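Local coordinates for protein exoglucanase A (Cellulomonas fimi, PDB 7CBD) that hydrolyses the beta-1,4-glucosidic linkages of cellulose with inversion at the anomeric carbon, releasing cellobiose from non-reducing chain ends, through this family 6 catalytic domain, at residues A23-A28 with T44-P49; A29-A34 with W415-F420. All coordinates share one frame; numbering follows the deposited sequence. Where two conformers were deposited one is given.

Contact 1 of 2, residues A23-A28 with T44-P49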
ATOM      1  N   ALA A  23     -13.367  12.957   7.078  1.00  7.70           N
ATOM      2  CA  ALA A  23     -13.980  13.348   8.345  1.00  7.55           C
ATOM      3  C   ALA A  23     -13.156  12.850   9.528  1.00  7.66           C
ATOM      4  O   ALA A  23     -12.992  13.563  10.527  1.00  8.38           O
ATOM      5  CB  ALA A  23     -15.422  12.842   8.417  1.00  9.52           C
ATOM      6  N   SER A  24     -12.612  11.631   9.434  1.00  7.59           N
ATOM      7  CA  SER A  24     -11.737  11.131  10.492  1.00  8.80           C
ATOM      8  C   SER A  24     -10.504  12.012  10.647  1.00  7.95           C
ATOM      9  O   SER A  24     -10.077  12.305  11.771  1.00  7.76           O
ATOM     10  CB  SER A  24     -11.329   9.692  10.188  1.00 10.15           C
ATOM     11  OG  SER A  24     -12.469   8.856  10.158  1.00 10.15           O
ATOM     12  N   VAL A  25      -9.918  12.449   9.532  1.00  7.60           N
ATOM     13  CA  VAL A  25      -8.746  13.314   9.606  1.00  6.96           C
ATOM     14  C   VAL A  25      -9.117  14.657  10.221  1.00  6.50           C
ATOM     15  O   VAL A  25      -8.413  15.176  11.096  1.00  7.42           O
ATOM     16  CB  VAL A  25      -8.109  13.484   8.216  1.00  7.42           C
ATOM     17  CG1 VAL A  25      -6.994  14.517   8.279  1.00  7.13           C
ATOM     18  CG2 VAL A  25      -7.593  12.156   7.698  1.00  7.96           C
ATOM     19  N   ASN A  26     -10.230  15.244   9.777  1.00  7.12           N
ATOM     20  CA  ASN A  26     -10.640  16.532  10.330  1.00  8.01           C
ATOM     21  C   ASN A  26     -10.963  16.435  11.820  1.00  7.48           C
ATOM     22  O   ASN A  26     -10.715  17.385  12.572  1.00  8.67           O
ATOM     23  CB  ASN A  26     -11.820  17.101   9.538  1.00  8.72           C
ATOM     24  CG  ASN A  26     -11.398  17.670   8.194  1.00  9.34           C
ATOM     25  OD1 ASN A  26     -10.308  18.223   8.055  1.00 10.50           O
ATOM     26  ND2 ASN A  26     -12.265  17.540   7.200  1.00 10.21           N
ATOM     27  N   ALA A  27     -11.526  15.311  12.270  1.00  7.61           N
ATOM     28  CA  ALA A  27     -11.743  15.131  13.701  1.00  8.05           C
ATOM     29  C   ALA A  27     -10.416  15.085  14.447  1.00  7.67           C
ATOM     30  O   ALA A  27     -10.267  15.700  15.510  1.00  8.50           O
ATOM     31  CB  ALA A  27     -12.571  13.871  13.957  1.00  9.41           C
ATOM     32  N   ALA A  28      -9.430  14.375  13.890  1.00  7.61           N
ATOM     33  CA  ALA A  28      -8.098  14.371  14.485  1.00  7.92           C
ATOM     34  C   ALA A  28      -7.520  15.779  14.544  1.00  7.50           C
ATOM     35  O   ALA A  28      -6.877  16.151  15.535  1.00  8.05           O
ATOM     36  CB  ALA A  28      -7.176  13.436  13.708  1.00  8.83           C
ATOM     37  N   THR A  44      -4.878  19.826   5.679  1.00  7.26           N
ATOM     38  CA  THR A  44      -4.390  19.619   4.315  1.00  7.84           C
ATOM     39  C   THR A  44      -4.440  18.147   3.928  1.00  7.29           C
ATOM     40  O   THR A  44      -4.846  17.801   2.812  1.00  8.92           O
ATOM     41  CB  THR A  44      -2.963  20.148   4.187  1.00  8.86           C
ATOM     42  OG1 THR A  44      -2.954  21.538   4.510  1.00  9.50           O
ATOM     43  CG2 THR A  44      -2.433  19.947   2.766  1.00 10.01           C
ATOM     44  N   VAL A  45      -4.041  17.264   4.842  1.00  6.77           N
ATOM     45  CA  VAL A  45      -4.059  15.830   4.562  1.00  7.23           C
ATOM     46  C   VAL A  45      -5.467  15.360   4.214  1.00  7.38           C
ATOM     47  O   VAL A  45      -5.651  14.501   3.338  1.00  7.69           O
ATOM     48  CB  VAL A  45      -3.464  15.068   5.758  1.00  7.37           C
ATOM     49  CG1 VAL A  45      -3.673  13.562   5.626  1.00  7.08           C
ATOM     50  CG2 VAL A  45      -1.984  15.386   5.904  1.00  8.04           C
ATOM     51  N   ALA A  46      -6.481  15.921   4.882  1.00  7.81           N
ATOM     52  CA  ALA A  46      -7.871  15.502   4.687  1.00  8.20           C
ATOM     53  C   ALA A  46      -8.375  15.721   3.265  1.00  8.09           C
ATOM     54  O   ALA A  46      -9.373  15.103   2.868  1.00  9.63           O
ATOM     55  CB  ALA A  46      -8.781  16.239   5.673  1.00  8.99           C
ATOM     56  N   GLY A  47      -7.722  16.581   2.488  1.00  7.27           N
ATOM     57  CA  GLY A  47      -8.134  16.802   1.121  1.00  7.18           C
ATOM     58  C   GLY A  47      -7.549  15.845   0.111  1.00  6.97           C
ATOM     59  O   GLY A  47      -7.859  15.955  -1.077  1.00  7.93           O
ATOM     60  N   GLN A  48      -6.717  14.898   0.543  1.00  7.22           N
ATOM     61  CA  GLN A  48      -6.004  14.029  -0.386  1.00  7.06           C
ATOM     62  C   GLN A  48      -6.770  12.736  -0.656  1.00  6.32           C
ATOM     63  O   GLN A  48      -7.529  12.267   0.194  1.00  6.44           O
ATOM     64  CB  GLN A  48      -4.628  13.697   0.180  1.00  8.16           C
ATOM     65  CG  GLN A  48      -3.749  14.933   0.257  1.00  9.31           C
ATOM     66  CD  GLN A  48      -3.566  15.557  -1.111  1.00 10.63           C
ATOM     67  OE1 GLN A  48      -3.108  14.889  -2.031  1.00 12.10           O
ATOM     68  NE2 GLN A  48      -3.963  16.823  -1.265  1.00 12.65           N
ATOM     69  N   PRO A  49      -6.573  12.154  -1.844  1.00  6.28           N
ATOM     70  CA  PRO A  49      -7.298  10.932  -2.227  1.00  6.27           C
ATOM     71  C   PRO A  49      -6.647   9.679  -1.649  1.00  6.36           C
ATOM     72  O   PRO A  49      -5.428   9.501  -1.735  1.00  7.08           O
ATOM     73  CB  PRO A  49      -7.198  10.935  -3.758  1.00  6.65           C
ATOM     74  CG  PRO A  49      -5.889  11.597  -4.023  1.00  6.92           C
ATOM     75  CD  PRO A  49      -5.742  12.666  -2.949  1.00  7.13           C
TER
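V25 meets A46 where helix 19-30 passes the C-terminal end of helix 36-45, the two backbones drawing to 5.5 Å between V25 CA and A46 CA. V25 points its CB toward the other segment and touches with one branch: CG1, anti to the backbone N (chi1 173°), lies 3.6 Å from A46 CB. The same methyl also reaches V45 more loosely, V25 CG1 to V45 CG1 being 4.4 Å. This is a helix-helix contact in the N-terminal part of the glycoside hydrolase family 6 catalytic domain, formed by two successive helices that precede most strands of its largely parallel, barrel-like sheet. F420 of helix 417-425 packs on both V25 and V45, adding a third helix to the apolar cluster. One residue on, N26 starts off to the side, but its amide end swings back over the A46 methyl, with N26 OD1 3.5 Å from A46 CB, a van der Waals contact at the exposed margin. A46 itself sits inside a type I turn running from V45 to Q48, closed by the bond from Q48 N to V45 O.

Contact 2 of 2, residues A29-A34 with W415-F420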
ATOM      1  N   ALA A  29      -7.746  16.578  13.497  1.00  7.38           N
ATOM      2  CA  ALA A  29      -7.252  17.953  13.491  1.00  7.56           C
ATOM      3  C   ALA A  29      -7.888  18.763  14.613  1.00  7.87           C
ATOM      4  O   ALA A  29      -7.208  19.546  15.288  1.00  7.80           O
ATOM      5  CB  ALA A  29      -7.529  18.605  12.136  1.00  8.13           C
ATOM      6  N   GLY A  30      -9.195  18.580  14.829  1.00  8.55           N
ATOM      7  CA  GLY A  30      -9.866  19.267  15.918  1.00  8.88           C
ATOM      8  C   GLY A  30      -9.274  18.934  17.271  1.00  8.62           C
ATOM      9  O   GLY A  30      -9.199  19.794  18.152  1.00  9.93           O
ATOM     10  N   ARG A  31      -8.824  17.690  17.449  1.00  7.84           N
ATOM     11  CA  ARG A  31      -8.213  17.290  18.709  1.00  8.33           C
ATOM     12  C   ARG A  31      -6.815  17.859  18.882  1.00  8.33           C
ATOM     13  O   ARG A  31      -6.245  17.727  19.971  1.00  9.64           O
ATOM     14  CB  ARG A  31      -8.214  15.766  18.842  1.00  9.49           C
ATOM     15  CG  ARG A  31      -9.615  15.185  18.935  1.00  9.20           C
ATOM     16  CD  ARG A  31      -9.612  13.708  19.282  1.00  9.84           C
ATOM     17  NE  ARG A  31      -9.095  12.858  18.205  1.00  9.04           N
ATOM     18  CZ  ARG A  31      -9.837  12.331  17.232  1.00  9.03           C
ATOM     19  NH1 ARG A  31      -9.281  11.539  16.325  1.00  9.35           N
ATOM     20  NH2 ARG A  31     -11.131  12.596  17.159  1.00 10.17           N
ATOM     21  N   GLN A  32      -6.266  18.504  17.851  1.00  7.81           N
ATOM     22  CA  GLN A  32      -5.006  19.228  17.951  1.00  9.14           C
ATOM     23  C   GLN A  32      -5.212  20.726  18.152  1.00  8.98           C
ATOM     24  O   GLN A  32      -4.374  21.533  17.730  1.00 10.08           O
ATOM     25  CB  GLN A  32      -4.113  18.943  16.741  1.00  9.73           C
ATOM     26  CG  GLN A  32      -3.670  17.484  16.660  1.00 11.02           C
ATOM     27  CD  GLN A  32      -2.936  17.025  17.909  1.00 11.80           C
ATOM     28  OE1 GLN A  32      -2.196  17.794  18.531  1.00 12.80           O
ATOM     29  NE2 GLN A  32      -3.134  15.763  18.281  1.00 12.32           N
ATOM     30  N   SER A  33      -6.305  21.108  18.819  1.00  8.47           N
ATOM     31  CA  SER A  33      -6.566  22.518  19.094  1.00  8.90           C
ATOM     32  C   SER A  33      -5.405  23.180  19.824  1.00  8.96           C
ATOM     33  O   SER A  33      -5.154  24.377  19.635  1.00  9.86           O
ATOM     34  CB  SER A  33      -7.851  22.645  19.908  1.00  9.29           C
ATOM     35  OG  SER A  33      -7.762  21.886  21.103  1.00  9.68           O
ATOM     36  N   ALA A  34      -4.685  22.428  20.660  1.00  8.35           N
ATOM     37  CA  ALA A  34      -3.572  22.996  21.410  1.00  8.72           C
ATOM     38  C   ALA A  34      -2.316  23.155  20.569  1.00  8.98           C
ATOM     39  O   ALA A  34      -1.353  23.771  21.038  1.00  9.73           O
ATOM     40  CB  ALA A  34      -3.275  22.152  22.655  1.00  9.72           C
ATOM     41  N   TRP A 415      -8.830   4.077  13.749  1.00  9.69           N
ATOM     42  CA  TRP A 415      -8.038   5.297  13.840  1.00 10.29           C
ATOM     43  C   TRP A 415      -6.976   5.171  14.924  1.00  9.73           C
ATOM     44  O   TRP A 415      -7.274   4.801  16.066  1.00 10.27           O
ATOM     45  CB  TRP A 415      -8.930   6.500  14.140  1.00 10.73           C
ATOM     46  CG  TRP A 415      -8.164   7.750  13.971  1.00 10.96           C
ATOM     47  CD1 TRP A 415      -7.621   8.528  14.956  1.00 11.94           C
ATOM     48  CD2 TRP A 415      -7.780   8.344  12.730  1.00  8.90           C
ATOM     49  NE1 TRP A 415      -6.941   9.580  14.400  1.00 12.76           N
ATOM     50  CE2 TRP A 415      -7.022   9.488  13.035  1.00  9.98           C
ATOM     51  CE3 TRP A 415      -8.015   8.024  11.385  1.00  9.37           C
ATOM     52  CZ2 TRP A 415      -6.500  10.313  12.054  1.00 10.72           C
ATOM     53  CZ3 TRP A 415      -7.493   8.849  10.412  1.00  9.70           C
ATOM     54  CH2 TRP A 415      -6.747   9.983  10.752  1.00  9.67           C
ATOM     55  N   PHE A 416      -5.738   5.498  14.571  1.00  8.83           N
ATOM     56  CA  PHE A 416      -4.585   5.344  15.454  1.00  9.04           C
ATOM     57  C   PHE A 416      -4.059   6.746  15.753  1.00  8.66           C
ATOM     58  O   PHE A 416      -3.249   7.296  15.005  1.00  8.65           O
ATOM     59  CB  PHE A 416      -3.548   4.476  14.747  1.00  9.21           C
ATOM     60  CG  PHE A 416      -2.472   3.926  15.649  1.00  8.27           C
ATOM     61  CD1 PHE A 416      -1.631   2.930  15.181  1.00  8.41           C
ATOM     62  CD2 PHE A 416      -2.289   4.393  16.947  1.00  8.59           C
ATOM     63  CE1 PHE A 416      -0.627   2.413  15.977  1.00  8.07           C
ATOM     64  CE2 PHE A 416      -1.278   3.870  17.756  1.00  8.97           C
ATOM     65  CZ  PHE A 416      -0.451   2.882  17.273  1.00  9.05           C
ATOM     66  N   GLU A 417      -4.510   7.304  16.883  1.00  9.76           N
ATOM     67  CA  GLU A 417      -4.318   8.722  17.179  1.00  9.98           C
ATOM     68  C   GLU A 417      -2.847   9.125  17.172  1.00  9.99           C
ATOM     69  O   GLU A 417      -2.451  10.062  16.467  1.00  9.36           O
ATOM     70  CB  GLU A 417      -4.947   9.040  18.534  1.00 10.38           C
ATOM     71  CG  GLU A 417      -4.999  10.528  18.857  1.00 10.49           C
ATOM     72  CD  GLU A 417      -6.137  11.247  18.153  1.00  9.94           C
ATOM     73  OE1 GLU A 417      -6.890  10.584  17.408  1.00 11.56           O
ATOM     74  OE2 GLU A 417      -6.286  12.473  18.340  1.00 10.34           O
ATOM     75  N   GLU A 418      -2.030   8.429  17.971  0.61 10.35           N
ATOM     76  CA  GLU A 418      -0.622   8.789  18.112  0.61 11.17           C
ATOM     77  C   GLU A 418       0.124   8.586  16.807  0.61  9.39           C
ATOM     78  O   GLU A 418       0.991   9.394  16.444  0.61  9.52           O
ATOM     79  CB  GLU A 418       0.024   7.944  19.209  0.61 13.57           C
ATOM     80  CG  GLU A 418      -0.611   8.101  20.571  0.61 15.78           C
ATOM     81  CD  GLU A 418      -1.527   6.953  20.913  0.61 16.49           C
ATOM     82  OE1 GLU A 418      -2.367   6.592  20.058  0.61 14.79           O
ATOM     83  OE2 GLU A 418      -1.393   6.414  22.034  0.61 19.04           O
ATOM     84  N   GLN A 419      -0.197   7.506  16.097  1.00  8.76           N
ATOM     85  CA  GLN A 419       0.467   7.223  14.836  1.00  7.51           C
ATOM     86  C   GLN A 419       0.185   8.316  13.814  1.00  7.37           C
ATOM     87  O   GLN A 419       1.094   8.745  13.096  1.00  8.03           O
ATOM     88  CB  GLN A 419       0.012   5.871  14.311  1.00  7.09           C
ATOM     89  CG  GLN A 419       0.670   5.475  13.009  1.00  8.30           C
ATOM     90  CD  GLN A 419       0.084   4.203  12.454  1.00  7.86           C
ATOM     91  OE1 GLN A 419      -1.112   4.139  12.174  1.00  8.36           O
ATOM     92  NE2 GLN A 419       0.914   3.167  12.317  1.00  8.50           N
ATOM     93  N   PHE A 420      -1.059   8.798  13.745  1.00  7.73           N
ATOM     94  CA  PHE A 420      -1.354   9.862  12.792  1.00  7.16           C
ATOM     95  C   PHE A 420      -0.603  11.141  13.136  1.00  7.12           C
ATOM     96  O   PHE A 420      -0.121  11.835  12.237  1.00  8.13           O
ATOM     97  CB  PHE A 420      -2.851  10.130  12.684  1.00  8.60           C
ATOM     98  CG  PHE A 420      -3.209  11.059  11.555  1.00  7.24           C
ATOM     99  CD1 PHE A 420      -2.986  10.691  10.233  1.00  7.89           C
ATOM    100  CD2 PHE A 420      -3.753  12.305  11.807  1.00  7.18           C
ATOM    101  CE1 PHE A 420      -3.310  11.535   9.195  1.00  8.08           C
ATOM    102  CE2 PHE A 420      -4.081  13.156  10.762  1.00  7.07           C
ATOM    103  CZ  PHE A 420      -3.861  12.770   9.458  1.00  7.51           C
TER
HETATM  104  O   HOH W   1      -5.134  14.281  16.692  1.00 10.00           O
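R31 and E417 form a bidentate, side-on salt bridge that ties the chain around the close of helix 19-30 to the first turn of helix 417-425, parts of the family 6 catalytic domain some 380 residues apart in sequence. R31 NE donates to E417 OE2 at 2.8 Å in a nearly straight bond (173°), the oxygen lying in the guanidinium plane but met on its syn side from well out of the carboxylate plane. R31 NH1 gives a more bent bond, 2.8 Å to the syn lone pair of E417 OE1. The guanidinium and carboxylate planes are 44° apart, in keeping with that tilted approach. W415 stands beside the pair: its NE1 is 3.6 Å from R31 NH1 at the guanidinium edge, while E417 OE1 lies at the edge of the indole. The glutamate reaches this place because CG is anti to its backbone N (chi1 -171°) and the chain then bends at chi2. Losing the carboxylate to an alanine here is likely to strip R31 of both these bonds, let its guanidinium turn more freely, and cost the water at Q32 an acceptor. Farther out, F416 occupies the N-cap position of the glutamate's helix, and the W415 indole rests on S24, V25 and A28 of helix 19-30. Q32, packed against L38 and M42 of helix 36-45, joins the bridge through a water that accepts from Q32 NE2 at 3.0 Å and donates to E417 OE2 at 2.7 Å.

How the contacts relate
Both contacts draw on the region of helix 19-30, contact 1 through V25 and N26 and contact 2 through R31, farther along. Contact 1 is the buried one and wholly apolar apart from an amide at its margin; contact 2, about 11 Å away between centres, sits at the surface and relies on charge and a bridging water. Their segments alternate along the chain, so a local pairing of neighbouring helices is crossed by one that brings in the far C-terminal part. W415 and F420 join them: W415 CZ2 packs 3.6 Å from A28 CB, and F420 CZ lies 3.8 Å from V25 CG1. The apolar side chains of V25, V45, A46 and F420 thus lie inward of the R31-E417 charge pair.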